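Local coordinates for protein inosine-uridine preferring nucleoside hydrolase (Gardnerella vaginalis 315-A, PDB 6BA1) that belongs to the inosine-uridine preferring nucleoside hydrolase family and carries a bound calcium ion in a mixed-sheet alpha/beta fold, at residues V261-E273 and R279-V291. Numbering follows the deposited sequence.
Sequences VTTLPINMQVDVE and RTIGDVTRLNDPV
The side chain of N267 runs across that of R286, CB of N267 3.5 Å from CB of R286, with the amide turned 74° from the guanidinium plane. N267 CG is anti to its own carbonyl carbon (chi1 -71°), which turns the amide toward 286-291. There ND2 of N267 donates to O of V291 at 3.0 Å; that oxygen lies in the amide plane, but the N-H arrives from above the carbonyl plane. A weaker, bent bond runs from the same ND2 to O of R286. The amide oxygen, OD1, accepts a hydrogen bond from the backbone N of T293. R286 bends at chi3 and its NH2 reaches O of M268 at 2.7 Å, while its NH1 forms a salt bridge with OD1 of D283.

Strands 268-270 and 280-282 form a small antiparallel beta hairpin, separate from the main mixed sheet, whose outermost strand within this chain, 261-265, leads into it. Q269 and I281 are its hydrogen-bonded pair, and their side chains extend alongside each other, CG of Q269 3.9 Å from CG2 of I281. M268 instead curls back at chi2 and chi3, so that CE comes within 3.4 Å of N of I281.

Nearer the turn, D271 and R279 also run alongside each other. OD2 of D271 makes a salt bridge with NH1 of R279, at the guanidinium edge, and is also hydrogen-bonded to OG1 of T276. CB of I281 sits over one face of that guanidinium.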
loop_
_atom_site.group_PDB
_atom_site.type_symbol
_atom_site.label_atom_id
_atom_site.label_comp_id
_atom_site.label_asym_id
_atom_site.label_seq_id
_atom_site.Cartn_x
_atom_site.Cartn_y
_atom_site.Cartn_z
ATOM N N VAL A 261 -3.221 15.245 7.909
ATOM C CA VAL A 261 -2.843 13.973 7.313
ATOM C C VAL A 261 -1.831 14.199 6.178
ATOM O O VAL A 261 -1.815 15.263 5.555
ATOM C CB VAL A 261 -4.145 13.260 6.861
ATOM C CG1 VAL A 261 -4.004 12.483 5.570
ATOM C CG2 VAL A 261 -4.649 12.358 7.976
ATOM N N THR A 262 -0.985 13.196 5.934
ATOM C CA THR A 262 -0.081 13.156 4.778
ATOM C C THR A 262 -0.581 12.070 3.827
ATOM O O THR A 262 -0.611 10.893 4.188
ATOM C CB THR A 262 1.368 12.846 5.195
ATOM O OG1 THR A 262 1.709 13.613 6.354
ATOM C CG2 THR A 262 2.334 13.182 4.074
ATOM N N THR A 263 -0.986 12.475 2.624
ATOM C CA THR A 263 -1.609 11.563 1.673
ATOM C C THR A 263 -0.649 11.130 0.585
ATOM O O THR A 263 0.354 11.784 0.328
ATOM C CB THR A 263 -2.847 12.177 0.980
ATOM O OG1 THR A 263 -2.456 13.268 0.143
ATOM C CG2 THR A 263 -3.851 12.666 1.986
ATOM N N LEU A 264 -1.009 10.032 -0.070
ATOM C CA LEU A 264 -0.267 9.475 -1.184
ATOM C C LEU A 264 -1.167 9.543 -2.416
ATOM O O LEU A 264 -2.140 8.799 -2.488
ATOM C CB LEU A 264 0.108 8.022 -0.853
ATOM C CG LEU A 264 0.512 7.054 -1.975
ATOM C CD1 LEU A 264 1.664 7.591 -2.812
ATOM C CD2 LEU A 264 0.881 5.712 -1.377
ATOM N N PRO A 265 -0.875 10.449 -3.367
ATOM C CA PRO A 265 -1.663 10.494 -4.606
ATOM C C PRO A 265 -1.631 9.157 -5.337
ATOM O O PRO A 265 -0.553 8.659 -5.639
ATOM C CB PRO A 265 -0.970 11.583 -5.431
ATOM C CG PRO A 265 -0.379 12.486 -4.407
ATOM C CD PRO A 265 0.049 11.592 -3.272
ATOM N N ILE A 266 -2.798 8.573 -5.588
ATOM C CA ILE A 266 -2.875 7.213 -6.119
ATOM C C ILE A 266 -4.257 6.884 -6.687
ATOM O O ILE A 266 -5.253 6.990 -5.987
ATOM C CB ILE A 266 -2.497 6.175 -5.027
ATOM C CG1 ILE A 266 -2.516 4.743 -5.585
ATOM C CG2 ILE A 266 -3.406 6.283 -3.801
ATOM C CD1 ILE A 266 -1.987 3.720 -4.601
ATOM N N ASN A 267 -4.303 6.481 -7.953
ATOM C CA ASN A 267 -5.530 5.956 -8.546
ATOM C C ASN A 267 -5.817 4.579 -7.943
ATOM O O ASN A 267 -4.981 3.682 -8.020
ATOM C CB ASN A 267 -5.412 5.876 -10.072
ATOM C CG ASN A 267 -5.433 7.243 -10.733
ATOM O OD1 ASN A 267 -6.472 7.896 -10.799
ATOM N ND2 ASN A 267 -4.292 7.680 -11.242
ATOM N N MET A 268 -7.002 4.432 -7.351
ATOM C CA MET A 268 -7.357 3.282 -6.514
ATOM C C MET A 268 -8.498 2.444 -7.080
ATOM O O MET A 268 -9.182 2.838 -8.022
ATOM C CB MET A 268 -7.775 3.769 -5.131
ATOM C CG MET A 268 -6.652 4.330 -4.283
ATOM S SD MET A 268 -5.659 3.064 -3.505
ATOM C CE MET A 268 -6.865 2.212 -2.500
ATOM N N GLN A 269 -8.674 1.277 -6.471
ATOM C CA GLN A 269 -9.789 0.377 -6.740
ATOM C C GLN A 269 -10.085 -0.406 -5.471
ATOM O O GLN A 269 -9.368 -0.280 -4.474
ATOM C CB GLN A 269 -9.452 -0.596 -7.880
ATOM C CG GLN A 269 -8.208 -1.464 -7.645
ATOM C CD GLN A 269 -8.082 -2.626 -8.611
ATOM O OE1 GLN A 269 -7.684 -2.457 -9.758
ATOM N NE2 GLN A 269 -8.403 -3.820 -8.145
ATOM N N VAL A 270 -11.138 -1.207 -5.512
ATOM C CA VAL A 270 -11.399 -2.193 -4.478
ATOM C C VAL A 270 -11.559 -3.529 -5.167
ATOM O O VAL A 270 -12.198 -3.626 -6.215
ATOM C CB VAL A 270 -12.649 -1.859 -3.639
ATOM C CG1 VAL A 270 -12.952 -2.968 -2.634
ATOM C CG2 VAL A 270 -12.460 -0.526 -2.928
ATOM N N ASP A 271 -10.954 -4.551 -4.578
ATOM C CA ASP A 271 -10.970 -5.884 -5.154
ATOM C C ASP A 271 -12.352 -6.485 -4.961
ATOM O O ASP A 271 -12.899 -6.461 -3.858
ATOM C CB ASP A 271 -9.884 -6.775 -4.534
ATOM C CG ASP A 271 -8.474 -6.465 -5.047
ATOM O OD1 ASP A 271 -8.293 -5.567 -5.889
ATOM O OD2 ASP A 271 -7.535 -7.146 -4.595
ATOM N N VAL A 272 -12.908 -6.987 -6.056
ATOM C CA VAL A 272 -14.247 -7.559 -6.085
ATOM C C VAL A 272 -14.215 -9.078 -6.332
ATOM O O VAL A 272 -14.927 -9.813 -5.650
ATOM C CB VAL A 272 -15.098 -6.840 -7.159
ATOM C CG1 VAL A 272 -16.463 -7.500 -7.334
ATOM C CG2 VAL A 272 -15.247 -5.366 -6.801
ATOM N N GLU A 273 -13.397 -9.540 -7.287
ATOM C CA GLU A 273 -13.469 -10.933 -7.770
ATOM C C GLU A 273 -12.675 -11.957 -6.981
ATOM O O GLU A 273 -13.181 -13.024 -6.657
ATOM C CB GLU A 273 -13.064 -11.019 -9.260
ATOM C CG GLU A 273 -14.020 -10.312 -10.219
ATOM C CD GLU A 273 -14.230 -11.014 -11.567
ATOM O OE1 GLU A 273 -13.269 -11.658 -12.028
ATOM O OE2 GLU A 273 -15.365 -10.942 -12.066
ATOM N N ARG A 279 -10.434 -5.697 -0.516
ATOM C CA ARG A 279 -9.155 -5.038 -0.270
ATOM C C ARG A 279 -9.104 -3.727 -1.023
ATOM O O ARG A 279 -9.510 -3.656 -2.178
ATOM C CB ARG A 279 -7.992 -5.959 -0.695
ATOM C CG ARG A 279 -6.626 -5.311 -0.901
ATOM C CD ARG A 279 -5.503 -6.323 -0.729
ATOM N NE ARG A 279 -4.375 -6.168 -1.654
ATOM C CZ ARG A 279 -4.338 -6.596 -2.916
ATOM N NH1 ARG A 279 -5.368 -7.200 -3.485
ATOM N NH2 ARG A 279 -3.247 -6.402 -3.639
ATOM N N THR A 280 -8.605 -2.697 -0.355
ATOM C CA THR A 280 -8.349 -1.408 -0.975
ATOM C C THR A 280 -6.924 -1.425 -1.507
ATOM O O THR A 280 -5.980 -1.689 -0.754
ATOM C CB THR A 280 -8.474 -0.289 0.057
ATOM O OG1 THR A 280 -7.776 -0.673 1.247
ATOM C CG2 THR A 280 -9.937 -0.050 0.417
ATOM N N ILE A 281 -6.762 -1.152 -2.798
ATOM C CA ILE A 281 -5.470 -1.301 -3.457
ATOM C C ILE A 281 -5.405 -0.451 -4.726
ATOM O O ILE A 281 -6.432 -0.173 -5.332
ATOM C CB ILE A 281 -5.211 -2.795 -3.775
ATOM C CG1 ILE A 281 -3.734 -3.056 -4.094
ATOM C CG2 ILE A 281 -6.107 -3.304 -4.902
ATOM C CD1 ILE A 281 -2.818 -2.885 -2.899
ATOM N N GLY A 282 -4.203 -0.024 -5.106
ATOM C CA GLY A 282 -4.015 0.754 -6.321
ATOM C C GLY A 282 -4.331 -0.022 -7.589
ATOM O O GLY A 282 -4.027 -1.208 -7.690
ATOM N N ASP A 283 -4.951 0.655 -8.548
ATOM C CA ASP A 283 -5.214 0.068 -9.854
ATOM C C ASP A 283 -3.967 0.257 -10.687
ATOM O O ASP A 283 -3.488 1.387 -10.847
ATOM C CB ASP A 283 -6.420 0.730 -10.539
ATOM C CG ASP A 283 -6.841 0.015 -11.822
ATOM O OD1 ASP A 283 -7.565 0.631 -12.629
ATOM O OD2 ASP A 283 -6.458 -1.156 -12.035
ATOM N N VAL A 284 -3.454 -0.851 -11.218
ATOM C CA VAL A 284 -2.217 -0.838 -12.008
ATOM C C VAL A 284 -2.468 -0.094 -13.307
ATOM O O VAL A 284 -1.640 0.713 -13.728
ATOM C CB VAL A 284 -1.698 -2.253 -12.355
ATOM C CG1 VAL A 284 -0.292 -2.177 -12.943
ATOM C CG2 VAL A 284 -1.686 -3.148 -11.132
ATOM N N THR A 285 -3.615 -0.375 -13.920
ATOM C CA THR A 285 -4.071 0.275 -15.149
ATOM C C THR A 285 -3.867 1.784 -15.137
ATOM O O THR A 285 -3.429 2.359 -16.133
ATOM C CB THR A 285 -5.568 0.020 -15.397
ATOM O OG1 THR A 285 -5.910 -1.285 -14.928
ATOM C CG2 THR A 285 -5.911 0.139 -16.882
ATOM N N ARG A 286 -4.187 2.409 -14.003
ATOM C CA ARG A 286 -4.073 3.858 -13.853
ATOM C C ARG A 286 -2.859 4.270 -12.997
ATOM O O ARG A 286 -2.878 5.318 -12.349
ATOM C CB ARG A 286 -5.382 4.427 -13.275
ATOM C CG ARG A 286 -6.655 3.866 -13.927
ATOM C CD ARG A 286 -7.891 4.726 -13.692
ATOM N NE ARG A 286 -8.159 5.008 -12.268
ATOM C CZ ARG A 286 -8.691 4.147 -11.390
ATOM N NH1 ARG A 286 -9.025 2.892 -11.737
ATOM N NH2 ARG A 286 -8.882 4.538 -10.138
ATOM N N LEU A 287 -1.790 3.469 -13.016
ATOM C CA LEU A 287 -0.557 3.820 -12.310
ATOM C C LEU A 287 0.219 4.866 -13.109
ATOM O O LEU A 287 0.683 5.864 -12.539
ATOM C CB LEU A 287 0.327 2.596 -12.071
ATOM C CG LEU A 287 1.718 2.853 -11.454
ATOM C CD1 LEU A 287 1.598 3.584 -10.118
ATOM C CD2 LEU A 287 2.540 1.573 -11.355
ATOM N N ASN A 288 0.364 4.622 -14.409
ATOM C CA ASN A 288 1.096 5.520 -15.301
ATOM C C ASN A 288 0.303 6.759 -15.731
ATOM O O ASN A 288 0.889 7.696 -16.280
ATOM C CB ASN A 288 1.587 4.762 -16.543
ATOM C CG ASN A 288 2.594 3.688 -16.207
ATOM O OD1 ASN A 288 3.312 3.790 -15.213
ATOM N ND2 ASN A 288 2.655 2.653 -17.039
ATOM N N ASP A 289 -1.013 6.756 -15.497
ATOM C CA ASP A 289 -1.840 7.956 -15.630
ATOM C C ASP A 289 -1.388 8.971 -14.563
ATOM O O ASP A 289 -1.535 8.695 -13.368
ATOM C CB ASP A 289 -3.324 7.583 -15.453
ATOM C CG ASP A 289 -4.277 8.772 -15.628
ATOM O OD1 ASP A 289 -3.867 9.857 -16.097
ATOM O OD2 ASP A 289 -5.467 8.621 -15.293
ATOM N N PRO A 290 -0.820 10.132 -14.977
ATOM C CA PRO A 290 -0.316 11.095 -13.976
ATOM C C PRO A 290 -1.402 11.766 -13.136
ATOM O O PRO A 290 -1.116 12.202 -12.022
ATOM C CB PRO A 290 0.418 12.156 -14.812
ATOM C CG PRO A 290 0.343 11.714 -16.233
ATOM C CD PRO A 290 -0.724 10.676 -16.343
ATOM N N VAL A 291 -2.623 11.847 -13.669
ATOM C CA VAL A 291 -3.751 12.447 -12.959
ATOM C C VAL A 291 -4.260 11.452 -11.917
ATOM O O VAL A 291 -4.826 10.410 -12.269
ATOM C CB VAL A 291 -4.898 12.834 -13.926
ATOM C CG1 VAL A 291 -6.079 13.424 -13.160
ATOM C CG2 VAL A 291 -4.400 13.811 -14.988
#